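Long-range contact in glutathione S-transferase 1 (Ascaris suum, PDB 4Q5F), which conjugates reduced glutathione to a wide range of hydrophobic electrophiles and can also act as a glutathione peroxidase: residues E149-M160 with H190-V200. Sequence-based numbering, arbitrary orientation.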
loop_
_atom_site.group_PDB
_atom_site.type_symbol
_atom_site.label_atom_id
_atom_site.label_comp_id
_atom_site.label_asym_id
_atom_site.label_seq_id
_atom_site.Cartn_x
_atom_site.Cartn_y
_atom_site.Cartn_z
ATOM N N GLU B 149 17.410 6.543 -0.880
ATOM C CA GLU B 149 18.852 6.397 -1.021
ATOM C C GLU B 149 19.478 5.989 0.309
ATOM O O GLU B 149 20.422 5.199 0.343
ATOM C CB GLU B 149 19.464 7.708 -1.513
ATOM C CG GLU B 149 20.677 7.545 -2.409
ATOM C CD GLU B 149 21.067 8.844 -3.087
ATOM O OE1 GLU B 149 20.722 9.918 -2.550
ATOM O OE2 GLU B 149 21.706 8.797 -4.160
ATOM N N LYS B 150 18.946 6.535 1.399
ATOM C CA LYS B 150 19.384 6.171 2.743
ATOM C C LYS B 150 19.176 4.681 2.975
ATOM O O LYS B 150 20.079 3.974 3.420
ATOM C CB LYS B 150 18.598 6.971 3.786
ATOM C CG LYS B 150 18.651 6.395 5.200
ATOM C CD LYS B 150 17.954 7.304 6.201
ATOM C CE LYS B 150 17.852 6.643 7.567
ATOM N NZ LYS B 150 17.436 7.603 8.627
ATOM N N PHE B 151 17.967 4.222 2.673
ATOM C CA PHE B 151 17.592 2.825 2.837
ATOM C C PHE B 151 18.493 1.930 1.995
ATOM O O PHE B 151 18.928 0.867 2.439
ATOM C CB PHE B 151 16.139 2.637 2.407
ATOM C CG PHE B 151 15.526 1.345 2.867
ATOM C CD1 PHE B 151 15.671 0.188 2.123
ATOM C CD2 PHE B 151 14.793 1.295 4.039
ATOM C CE1 PHE B 151 15.101 -0.998 2.545
ATOM C CE2 PHE B 151 14.219 0.114 4.464
ATOM C CZ PHE B 151 14.373 -1.033 3.717
ATOM N N LEU B 152 18.766 2.375 0.774
ATOM C CA LEU B 152 19.612 1.635 -0.151
ATOM C C LEU B 152 21.025 1.478 0.401
ATOM O O LEU B 152 21.727 0.521 0.072
ATOM C CB LEU B 152 19.657 2.356 -1.499
ATOM C CG LEU B 152 20.576 1.767 -2.570
ATOM C CD1 LEU B 152 20.218 0.318 -2.869
ATOM C CD2 LEU B 152 20.503 2.608 -3.834
ATOM N N ALA B 153 21.435 2.424 1.242
ATOM C CA ALA B 153 22.781 2.422 1.802
ATOM C C ALA B 153 22.900 1.485 3.002
ATOM O O ALA B 153 24.008 1.103 3.376
ATOM C CB ALA B 153 23.196 3.832 2.188
ATOM N N LYS B 154 21.769 1.130 3.610
ATOM C CA LYS B 154 21.768 0.119 4.665
ATOM C C LYS B 154 22.430 -1.128 4.120
ATOM O O LYS B 154 23.313 -1.713 4.744
ATOM C CB LYS B 154 20.353 -0.297 5.068
ATOM C CG LYS B 154 19.398 0.785 5.524
ATOM C CD LYS B 154 17.970 0.220 5.590
ATOM C CE LYS B 154 17.855 -0.977 6.545
ATOM N NZ LYS B 154 16.552 -1.696 6.426
ATOM N N SER B 155 21.970 -1.523 2.938
ATOM C CA SER B 155 22.310 -2.807 2.356
ATOM C C SER B 155 23.804 -2.932 2.105
ATOM O O SER B 155 24.444 -3.864 2.590
ATOM C CB SER B 155 21.536 -3.003 1.046
ATOM O OG SER B 155 22.138 -2.291 -0.024
ATOM N N GLY B 156 24.356 -1.996 1.339
ATOM C CA GLY B 156 25.724 -2.111 0.868
ATOM C C GLY B 156 25.744 -2.950 -0.398
ATOM O O GLY B 156 26.600 -2.773 -1.266
ATOM N N SER B 157 24.794 -3.877 -0.493
ATOM C CA SER B 157 24.529 -4.585 -1.734
ATOM C C SER B 157 23.886 -3.604 -2.711
ATOM O O SER B 157 23.603 -2.459 -2.355
ATOM C CB SER B 157 23.600 -5.773 -1.479
ATOM O OG SER B 157 22.288 -5.336 -1.171
ATOM N N GLU B 158 23.639 -4.058 -3.933
ATOM C CA GLU B 158 23.125 -3.189 -4.991
ATOM C C GLU B 158 21.605 -3.017 -4.931
ATOM O O GLU B 158 21.032 -2.283 -5.732
ATOM C CB GLU B 158 23.529 -3.745 -6.361
ATOM C CG GLU B 158 23.253 -5.231 -6.510
ATOM C CD GLU B 158 24.474 -6.092 -6.240
ATOM O OE1 GLU B 158 25.447 -6.012 -7.021
ATOM O OE2 GLU B 158 24.459 -6.848 -5.244
ATOM N N TYR B 159 20.961 -3.690 -3.981
ATOM C CA TYR B 159 19.501 -3.671 -3.869
ATOM C C TYR B 159 19.032 -3.149 -2.516
ATOM O O TYR B 159 19.815 -3.056 -1.572
ATOM C CB TYR B 159 18.942 -5.073 -4.120
ATOM C CG TYR B 159 19.444 -5.668 -5.418
ATOM C CD1 TYR B 159 19.095 -5.105 -6.638
ATOM C CD2 TYR B 159 20.277 -6.779 -5.426
ATOM C CE1 TYR B 159 19.555 -5.634 -7.827
ATOM C CE2 TYR B 159 20.742 -7.315 -6.615
ATOM C CZ TYR B 159 20.377 -6.735 -7.812
ATOM O OH TYR B 159 20.833 -7.256 -9.001
ATOM N N MET B 160 17.750 -2.803 -2.438
ATOM C CA MET B 160 17.168 -2.254 -1.219
ATOM C C MET B 160 17.297 -3.252 -0.083
ATOM O O MET B 160 17.685 -2.889 1.027
ATOM C CB MET B 160 15.694 -1.899 -1.440
ATOM C CG MET B 160 15.477 -0.682 -2.324
ATOM S SD MET B 160 16.202 0.808 -1.615
ATOM C CE MET B 160 15.919 1.984 -2.932
ATOM N N HIS B 190 21.554 12.432 -6.911
ATOM C CA HIS B 190 21.412 11.115 -6.292
ATOM C C HIS B 190 21.984 10.016 -7.176
ATOM O O HIS B 190 21.233 9.276 -7.811
ATOM C CB HIS B 190 19.935 10.813 -6.049
ATOM C CG HIS B 190 19.246 11.821 -5.188
ATOM N ND1 HIS B 190 19.201 11.720 -3.813
ATOM C CD2 HIS B 190 18.566 12.947 -5.501
ATOM C CE1 HIS B 190 18.531 12.740 -3.321
ATOM N NE2 HIS B 190 18.131 13.505 -4.326
ATOM N N LEU B 191 23.307 9.900 -7.209
ATOM C CA LEU B 191 23.956 8.933 -8.085
ATOM C C LEU B 191 23.789 7.499 -7.594
ATOM O O LEU B 191 23.779 6.563 -8.393
ATOM C CB LEU B 191 25.441 9.279 -8.285
ATOM C CG LEU B 191 26.480 9.189 -7.162
ATOM C CD1 LEU B 191 26.896 7.772 -6.899
ATOM C CD2 LEU B 191 27.711 9.969 -7.556
ATOM N N GLN B 192 23.662 7.325 -6.282
ATOM C CA GLN B 192 23.479 5.991 -5.716
ATOM C C GLN B 192 22.172 5.381 -6.218
ATOM O O GLN B 192 22.079 4.167 -6.405
ATOM C CB GLN B 192 23.503 6.025 -4.185
ATOM C CG GLN B 192 24.853 6.390 -3.585
ATOM C CD GLN B 192 25.937 5.386 -3.932
ATOM O OE1 GLN B 192 25.655 4.221 -4.216
ATOM N NE2 GLN B 192 27.187 5.835 -3.917
ATOM N N LEU B 193 21.170 6.225 -6.441
ATOM C CA LEU B 193 19.926 5.778 -7.056
ATOM C C LEU B 193 20.120 5.578 -8.556
ATOM O O LEU B 193 19.580 4.637 -9.137
ATOM C CB LEU B 193 18.800 6.785 -6.812
ATOM C CG LEU B 193 18.155 6.841 -5.425
ATOM C CD1 LEU B 193 16.978 7.803 -5.458
ATOM C CD2 LEU B 193 17.701 5.469 -4.945
ATOM N N LYS B 194 20.883 6.470 -9.181
ATOM C CA LYS B 194 21.154 6.368 -10.611
ATOM C C LYS B 194 21.854 5.053 -10.948
ATOM O O LYS B 194 21.505 4.392 -11.926
ATOM C CB LYS B 194 21.993 7.556 -11.084
ATOM C CG LYS B 194 21.166 8.739 -11.571
ATOM C CD LYS B 194 21.784 10.081 -11.197
ATOM C CE LYS B 194 23.070 10.356 -11.959
ATOM N NZ LYS B 194 23.571 11.740 -11.711
ATOM N N LYS B 195 22.839 4.677 -10.139
ATOM C CA LYS B 195 23.532 3.406 -10.320
ATOM C C LYS B 195 22.566 2.250 -10.088
ATOM O O LYS B 195 22.514 1.296 -10.866
ATOM C CB LYS B 195 24.708 3.285 -9.347
ATOM C CG LYS B 195 25.897 4.172 -9.675
ATOM C CD LYS B 195 27.143 3.745 -8.900
ATOM C CE LYS B 195 27.209 4.413 -7.535
ATOM N NZ LYS B 195 28.286 3.875 -6.654
ATOM N N TYR B 196 21.814 2.353 -8.997
ATOM C CA TYR B 196 20.821 1.357 -8.608
ATOM C C TYR B 196 19.835 1.070 -9.739
ATOM O O TYR B 196 19.505 -0.085 -10.010
ATOM C CB TYR B 196 20.093 1.865 -7.362
ATOM C CG TYR B 196 18.827 1.135 -6.980
ATOM C CD1 TYR B 196 18.830 -0.229 -6.723
ATOM C CD2 TYR B 196 17.631 1.827 -6.835
ATOM C CE1 TYR B 196 17.671 -0.886 -6.356
ATOM C CE2 TYR B 196 16.471 1.179 -6.468
ATOM C CZ TYR B 196 16.496 -0.175 -6.229
ATOM O OH TYR B 196 15.340 -0.817 -5.860
ATOM N N ILE B 197 19.378 2.126 -10.401
ATOM C CA ILE B 197 18.463 1.991 -11.529
ATOM C C ILE B 197 19.184 1.406 -12.742
ATOM O O ILE B 197 18.615 0.601 -13.475
ATOM C CB ILE B 197 17.830 3.353 -11.893
ATOM C CG1 ILE B 197 16.955 3.844 -10.739
ATOM C CG2 ILE B 197 16.986 3.251 -13.163
ATOM C CD1 ILE B 197 16.591 5.311 -10.821
ATOM N N GLU B 198 20.433 1.813 -12.948
ATOM C CA GLU B 198 21.231 1.302 -14.057
ATOM C C GLU B 198 21.451 -0.198 -13.897
ATOM O O GLU B 198 21.343 -0.962 -14.855
ATOM C CB GLU B 198 22.584 2.014 -14.111
ATOM C CG GLU B 198 23.388 1.731 -15.370
ATOM C CD GLU B 198 24.844 2.143 -15.239
ATOM O OE1 GLU B 198 25.597 1.451 -14.521
ATOM O OE2 GLU B 198 25.235 3.163 -15.846
ATOM N N HIS B 199 21.757 -0.610 -12.669
ATOM C CA HIS B 199 22.056 -2.005 -12.366
ATOM C C HIS B 199 20.870 -2.924 -12.658
ATOM O O HIS B 199 20.977 -3.844 -13.468
ATOM C CB HIS B 199 22.465 -2.142 -10.896
ATOM C CG HIS B 199 22.837 -3.537 -10.494
ATOM N ND1 HIS B 199 24.102 -3.877 -10.079
ATOM C CD2 HIS B 199 22.100 -4.675 -10.442
ATOM C CE1 HIS B 199 24.137 -5.168 -9.788
ATOM N NE2 HIS B 199 22.937 -5.673 -10.000
ATOM N N VAL B 200 19.751 -2.674 -11.983
ATOM C CA VAL B 200 18.562 -3.514 -12.100
ATOM C C VAL B 200 18.132 -3.672 -13.557
ATOM O O VAL B 200 17.767 -4.763 -13.990
ATOM C CB VAL B 200 17.385 -2.926 -11.281
ATOM C CG1 VAL B 200 16.094 -3.753 -11.469
ATOM C CG2 VAL B 200 17.775 -2.815 -9.802
#
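Glu149 meets the N-terminal end of helix 191-201 with its carboxylate, strongly at His190 and weakly at the first turn. OE1 takes a hydrogen bond from His190 ND1 at 2.7 Å. The bond is nearly straight and lies in the imidazole plane, but it meets the carboxylate from above its plane. OE2 sits beside the first turn and accepts weak bonds from the backbone N of Gln192 and of Leu193. The positive end of the helix dipole probably helps to hold this carboxylate, while His190 occupies the N-cap position. Here exposed Gln192 sets CB against Glu149 OE2 and turns its amide away.

The tight part lies around Tyr196. Leu152 CD1 rests over one face of its ring, and Leu152 CD2 packs on Tyr196 CB at 3.6 Å. With CG anti to the backbone N (chi1 176°), Leu152 brings both methyls to Tyr196. Met160 bends at chi2, and CE packs 3.7 Å from Tyr196 CE2. Its SD lies obliquely to the ring, 5.2 Å from the centroid, a Met-aromatic contact. Leu193 CD2 closes this apolar cluster against Leu152. Tyr196 OH is hydrogen-bonded to Asp169 OD1, which also accepts a weak bond from Met160 N.

Toward solvent the contact loosens at Glu158 and His199, while Tyr159 and Val200 stay buried. Glu158 lays CG over a face of the His199 imidazole, a CH-pi contact of 3.7 Å from CG to the ring centroid. His199 NE2 gives Tyr159 OH a weak bond of 2.8 Å, with the two rings almost perpendicular. Val200 CG2 meets the edge of the Tyr159 ring.

The contact belongs to the all-helical C-terminal domain, away from the glutathione site. It joins the end of helix 129-155 and the following turn to helix 191-201; the axes of segments 149-155 and 191-200 cross at 67°. Helix 167-182 backs Tyr196 and Val200 through Thr173, and helix 94-114 touches Met160 through Ile103.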